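Long-range contact in fatty acid synthase 1, isoform A (Drosophila melanogaster, PDB 6FN6), which probably builds long-chain saturated fatty acids from acetyl-CoA and malonyl-CoA with NADPH, this piece carrying the dehydratase, enoylreductase and ketoreductase domains: residues Leu383-Ile395 against Thr412-Phe426. Sequence-based numbering, arbitrary orientation.
Sequences LSRPDTKTLENSI and TYTKTGRALLTKFGF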
loop_
_atom_site.group_PDB
_atom_site.type_symbol
_atom_site.label_atom_id
_atom_site.label_comp_id
_atom_site.label_asym_id
_atom_site.label_seq_id
_atom_site.Cartn_x
_atom_site.Cartn_y
_atom_site.Cartn_z
ATOM N N LEU A 383 1.890 -48.590 69.748
ATOM C CA LEU A 383 1.754 -48.830 71.179
ATOM C C LEU A 383 0.376 -49.403 71.502
ATOM O O LEU A 383 0.125 -49.854 72.619
ATOM C CB LEU A 383 1.987 -47.538 71.961
ATOM C CG LEU A 383 3.299 -46.809 71.659
ATOM C CD1 LEU A 383 3.370 -45.501 72.430
ATOM C CD2 LEU A 383 4.508 -47.687 71.981
ATOM N N SER A 384 -0.518 -49.370 70.518
ATOM C CA SER A 384 -1.867 -49.910 70.668
ATOM C C SER A 384 -1.876 -51.425 70.499
ATOM O O SER A 384 -2.651 -52.125 71.152
ATOM C CB SER A 384 -2.811 -49.267 69.655
ATOM O OG SER A 384 -2.852 -47.861 69.823
ATOM N N ARG A 385 -1.020 -51.918 69.609
ATOM C CA ARG A 385 -0.930 -53.344 69.312
ATOM C C ARG A 385 -0.837 -54.180 70.591
ATOM O O ARG A 385 -0.293 -53.720 71.596
ATOM C CB ARG A 385 0.290 -53.624 68.432
ATOM C CG ARG A 385 0.216 -53.040 67.029
ATOM C CD ARG A 385 -0.274 -54.060 66.011
ATOM N NE ARG A 385 -1.697 -54.351 66.155
ATOM C CZ ARG A 385 -2.352 -55.261 65.441
ATOM N NH1 ARG A 385 -1.713 -55.982 64.528
ATOM N NH2 ARG A 385 -3.649 -55.454 65.641
ATOM N N PRO A 386 -1.375 -55.413 70.557
ATOM C CA PRO A 386 -1.346 -56.274 71.745
ATOM C C PRO A 386 0.057 -56.791 72.052
ATOM O O PRO A 386 0.426 -56.918 73.220
ATOM C CB PRO A 386 -2.286 -57.421 71.367
ATOM C CG PRO A 386 -2.204 -57.498 69.887
ATOM C CD PRO A 386 -2.014 -56.083 69.409
ATOM N N ASP A 387 0.822 -57.088 71.007
ATOM C CA ASP A 387 2.190 -57.568 71.165
ATOM C C ASP A 387 3.183 -56.428 70.956
ATOM O O ASP A 387 2.935 -55.508 70.175
ATOM C CB ASP A 387 2.478 -58.714 70.190
ATOM C CG ASP A 387 2.226 -58.333 68.740
ATOM O OD1 ASP A 387 2.658 -57.239 68.315
ATOM O OD2 ASP A 387 1.592 -59.134 68.021
ATOM N N THR A 388 4.303 -56.491 71.666
ATOM C CA THR A 388 5.308 -55.436 71.619
ATOM C C THR A 388 6.318 -55.687 70.502
ATOM O O THR A 388 7.227 -54.887 70.284
ATOM C CB THR A 388 6.070 -55.325 72.954
ATOM O OG1 THR A 388 6.895 -56.482 73.132
ATOM C CG2 THR A 388 5.102 -55.216 74.121
ATOM N N LYS A 389 6.155 -56.802 69.798
ATOM C CA LYS A 389 7.117 -57.216 68.785
ATOM C C LYS A 389 7.267 -56.164 67.686
ATOM O O LYS A 389 8.366 -55.948 67.174
ATOM C CB LYS A 389 6.701 -58.565 68.196
ATOM C CG LYS A 389 7.049 -59.739 69.104
ATOM C CD LYS A 389 6.346 -61.021 68.694
ATOM C CE LYS A 389 6.739 -62.170 69.611
ATOM N NZ LYS A 389 5.985 -63.419 69.319
ATOM N N THR A 390 6.164 -55.515 67.323
ATOM C CA THR A 390 6.202 -54.450 66.327
ATOM C C THR A 390 7.124 -53.331 66.807
ATOM O O THR A 390 7.979 -52.851 66.064
ATOM C CB THR A 390 4.795 -53.881 66.047
ATOM O OG1 THR A 390 3.917 -54.940 65.645
ATOM C CG2 THR A 390 4.843 -52.830 64.947
ATOM N N LEU A 391 6.941 -52.924 68.059
ATOM C CA LEU A 391 7.775 -51.894 68.666
ATOM C C LEU A 391 9.234 -52.328 68.747
ATOM O O LEU A 391 10.135 -51.574 68.382
ATOM C CB LEU A 391 7.258 -51.553 70.065
ATOM C CG LEU A 391 8.100 -50.581 70.895
ATOM C CD1 LEU A 391 8.202 -49.232 70.210
ATOM C CD2 LEU A 391 7.520 -50.432 72.294
ATOM N N GLU A 392 9.456 -53.547 69.231
ATOM C CA GLU A 392 10.806 -54.066 69.432
ATOM C C GLU A 392 11.661 -53.959 68.173
ATOM O O GLU A 392 12.780 -53.448 68.216
ATOM C CB GLU A 392 10.749 -55.524 69.894
ATOM C CG GLU A 392 10.774 -55.691 71.403
ATOM C CD GLU A 392 10.578 -57.130 71.836
ATOM O OE1 GLU A 392 10.787 -58.036 71.003
ATOM O OE2 GLU A 392 10.224 -57.356 73.011
ATOM N N ASN A 393 11.126 -54.432 67.053
ATOM C CA ASN A 393 11.886 -54.471 65.809
ATOM C C ASN A 393 12.016 -53.079 65.208
ATOM O O ASN A 393 12.908 -52.828 64.401
ATOM C CB ASN A 393 11.230 -55.426 64.813
ATOM C CG ASN A 393 11.328 -56.874 65.251
ATOM O OD1 ASN A 393 12.392 -57.338 65.660
ATOM N ND2 ASN A 393 10.216 -57.594 65.173
ATOM N N SER A 394 11.133 -52.174 65.611
ATOM C CA SER A 394 11.241 -50.782 65.202
ATOM C C SER A 394 12.428 -50.143 65.916
ATOM O O SER A 394 13.145 -49.324 65.343
ATOM C CB SER A 394 9.952 -50.017 65.514
ATOM O OG SER A 394 8.838 -50.598 64.861
ATOM N N ILE A 395 12.635 -50.538 67.168
ATOM C CA ILE A 395 13.732 -50.017 67.973
ATOM C C ILE A 395 15.060 -50.551 67.446
ATOM O O ILE A 395 16.067 -49.844 67.441
ATOM C CB ILE A 395 13.540 -50.381 69.458
ATOM C CG1 ILE A 395 12.288 -49.695 70.013
ATOM C CG2 ILE A 395 14.772 -49.990 70.277
ATOM C CD1 ILE A 395 11.820 -50.251 71.340
ATOM N N THR A 412 -5.601 -44.512 74.568
ATOM C CA THR A 412 -4.703 -45.654 74.702
ATOM C C THR A 412 -3.292 -45.212 75.073
ATOM O O THR A 412 -2.665 -45.794 75.958
ATOM C CB THR A 412 -4.639 -46.484 73.404
ATOM O OG1 THR A 412 -4.203 -45.653 72.320
ATOM C CG2 THR A 412 -6.000 -47.075 73.080
ATOM N N TYR A 413 -2.796 -44.184 74.394
ATOM C CA TYR A 413 -1.440 -43.710 74.631
ATOM C C TYR A 413 -1.244 -43.325 76.096
ATOM O O TYR A 413 -0.155 -43.483 76.653
ATOM C CB TYR A 413 -1.115 -42.514 73.734
ATOM C CG TYR A 413 0.220 -41.886 74.052
ATOM C CD1 TYR A 413 1.402 -42.584 73.843
ATOM C CD2 TYR A 413 0.300 -40.603 74.576
ATOM C CE1 TYR A 413 2.627 -42.020 74.140
ATOM C CE2 TYR A 413 1.522 -40.031 74.877
ATOM C CZ TYR A 413 2.682 -40.744 74.656
ATOM O OH TYR A 413 3.899 -40.179 74.953
ATOM N N THR A 414 -2.303 -42.812 76.713
ATOM C CA THR A 414 -2.240 -42.351 78.095
ATOM C C THR A 414 -2.216 -43.507 79.097
ATOM O O THR A 414 -1.384 -43.530 80.003
ATOM C CB THR A 414 -3.428 -41.428 78.426
ATOM O OG1 THR A 414 -3.447 -40.327 77.510
ATOM C CG2 THR A 414 -3.320 -40.891 79.849
ATOM N N LYS A 415 -3.129 -44.461 78.938
ATOM C CA LYS A 415 -3.309 -45.501 79.945
ATOM C C LYS A 415 -2.215 -46.565 79.891
ATOM O O LYS A 415 -1.886 -47.166 80.914
ATOM C CB LYS A 415 -4.681 -46.170 79.796
ATOM C CG LYS A 415 -4.937 -46.827 78.446
ATOM C CD LYS A 415 -6.357 -47.380 78.371
ATOM C CE LYS A 415 -6.670 -47.990 77.010
ATOM N NZ LYS A 415 -5.698 -49.050 76.617
ATOM N N THR A 416 -1.661 -46.809 78.706
ATOM C CA THR A 416 -0.619 -47.824 78.559
ATOM C C THR A 416 0.536 -47.383 77.658
ATOM O O THR A 416 1.630 -47.941 77.732
ATOM C CB THR A 416 -1.200 -49.132 77.989
ATOM O OG1 THR A 416 -1.953 -48.850 76.803
ATOM C CG2 THR A 416 -2.103 -49.804 79.012
ATOM N N GLY A 417 0.292 -46.386 76.812
ATOM C CA GLY A 417 1.268 -45.979 75.817
ATOM C C GLY A 417 2.594 -45.489 76.366
ATOM O O GLY A 417 3.653 -45.910 75.904
ATOM N N ARG A 418 2.540 -44.604 77.352
ATOM C CA ARG A 418 3.757 -44.049 77.932
ATOM C C ARG A 418 4.539 -45.108 78.697
ATOM O O ARG A 418 5.765 -45.166 78.609
ATOM C CB ARG A 418 3.431 -42.877 78.857
ATOM C CG ARG A 418 2.940 -41.636 78.138
ATOM C CD ARG A 418 2.917 -40.442 79.075
ATOM N NE ARG A 418 2.436 -39.229 78.414
ATOM C CZ ARG A 418 1.203 -38.743 78.520
ATOM N NH1 ARG A 418 0.287 -39.358 79.262
ATOM N NH2 ARG A 418 0.883 -37.630 77.875
ATOM N N ALA A 419 3.826 -45.947 79.442
ATOM C CA ALA A 419 4.464 -47.003 80.215
ATOM C C ALA A 419 5.241 -47.931 79.292
ATOM O O ALA A 419 6.343 -48.373 79.621
ATOM C CB ALA A 419 3.426 -47.786 81.005
ATOM N N LEU A 420 4.663 -48.214 78.129
ATOM C CA LEU A 420 5.285 -49.112 77.167
ATOM C C LEU A 420 6.590 -48.513 76.645
ATOM O O LEU A 420 7.581 -49.226 76.479
ATOM C CB LEU A 420 4.320 -49.408 76.017
ATOM C CG LEU A 420 4.675 -50.556 75.066
ATOM C CD1 LEU A 420 4.868 -51.866 75.817
ATOM C CD2 LEU A 420 3.593 -50.712 74.009
ATOM N N LEU A 421 6.591 -47.206 76.385
ATOM C CA LEU A 421 7.805 -46.513 75.960
ATOM C C LEU A 421 8.818 -46.517 77.103
ATOM O O LEU A 421 10.009 -46.744 76.892
ATOM C CB LEU A 421 7.500 -45.074 75.525
ATOM C CG LEU A 421 6.753 -44.876 74.202
ATOM C CD1 LEU A 421 6.396 -43.408 73.999
ATOM C CD2 LEU A 421 7.563 -45.394 73.021
ATOM N N THR A 422 8.336 -46.257 78.313
ATOM C CA THR A 422 9.188 -46.273 79.495
ATOM C C THR A 422 9.743 -47.681 79.691
ATOM O O THR A 422 10.919 -47.860 80.007
ATOM C CB THR A 422 8.422 -45.831 80.762
ATOM O OG1 THR A 422 7.877 -44.523 80.563
ATOM C CG2 THR A 422 9.346 -45.804 81.973
ATOM N N LYS A 423 8.884 -48.677 79.503
ATOM C CA LYS A 423 9.273 -50.070 79.671
ATOM C C LYS A 423 10.441 -50.445 78.770
ATOM O O LYS A 423 11.310 -51.221 79.166
ATOM C CB LYS A 423 8.080 -50.983 79.371
ATOM C CG LYS A 423 8.406 -52.473 79.344
ATOM C CD LYS A 423 7.184 -53.287 78.967
ATOM C CE LYS A 423 7.514 -54.765 78.827
ATOM N NZ LYS A 423 6.360 -55.529 78.277
ATOM N N PHE A 424 10.461 -49.894 77.561
ATOM C CA PHE A 424 11.513 -50.213 76.602
ATOM C C PHE A 424 12.629 -49.173 76.596
ATOM O O PHE A 424 13.455 -49.144 75.685
ATOM C CB PHE A 424 10.916 -50.377 75.205
ATOM C CG PHE A 424 10.249 -51.707 74.994
ATOM C CD1 PHE A 424 10.952 -52.766 74.442
ATOM C CD2 PHE A 424 8.931 -51.908 75.367
ATOM C CE1 PHE A 424 10.350 -53.997 74.253
ATOM C CE2 PHE A 424 8.323 -53.137 75.181
ATOM C CZ PHE A 424 9.036 -54.182 74.623
ATOM N N GLY A 425 12.654 -48.325 77.619
ATOM C CA GLY A 425 13.760 -47.405 77.813
ATOM C C GLY A 425 13.720 -46.149 76.967
ATOM O O GLY A 425 14.733 -45.462 76.814
ATOM N N PHE A 426 12.553 -45.853 76.408
ATOM C CA PHE A 426 12.389 -44.680 75.560
ATOM C C PHE A 426 11.678 -43.565 76.316
ATOM O O PHE A 426 10.932 -43.820 77.261
ATOM C CB PHE A 426 11.620 -45.038 74.288
ATOM C CG PHE A 426 12.494 -45.543 73.180
ATOM C CD1 PHE A 426 13.134 -46.765 73.288
ATOM C CD2 PHE A 426 12.686 -44.792 72.036
ATOM C CE1 PHE A 426 13.944 -47.230 72.271
ATOM C CE2 PHE A 426 13.492 -45.250 71.017
ATOM C CZ PHE A 426 14.124 -46.471 71.135
#
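Leu383 is a knob in a hollow of helix 410-423 walled by Tyr413, Gly417, Leu420 and Leu421. CD1 lies 3.5 Å from Gly417 O and 3.8 Å from Tyr413 CD1, at the ring edge. CD2 is 3.8 Å from Leu420 CD2, the two side chains running antiparallel, and Leu421 crosses to meet both methyls.

Leu420 is the next bump, fitting between Leu383 and the pair Thr388 and Leu391: its CD1 is 3.8 Å from Thr388 CG2, its CG faces the tip of Leu391. Leu391 CD2 also lies over one face of Phe424, a CH-pi contact 4.1 Å from the ring centroid and 29° off its normal; CG anti to the backbone N (chi1 174°) swings it toward both. Thr388 OG1 reaches the ring edge 3.5 Å from Phe424 CZ, and Glu392 CG comes in obliquely. With Phe424 cut back to an alanine, a gap would probably open between the two helices, leaving the Leu391 methyl without its ring.

A Schellman motif (Phe426 N to Leu421 O, Gly425 N to Thr422 O, positive phi at Gly425) delivers Phe426. Ile395 is the bump both phenylalanines share, CD1 4.0 Å from Phe424 CB and CG2, oblique to the ring, 3.5 Å from Phe426 CE1.

No hydrogen bond crosses the interface, though Glu408 of strand 402-409 bonds Leu383 N and Ser384 OG. Strand order, with antiparallel strand 438-445, matches a class I methyltransferase fold, consistent with the pseudo-methyltransferase domain of animal synthases. Helices 389-395 and 410-423, following strands 374-380 and 402-409, pack against one sheet, Leu391 and Phe426 on Leu404, Leu421 on Leu406.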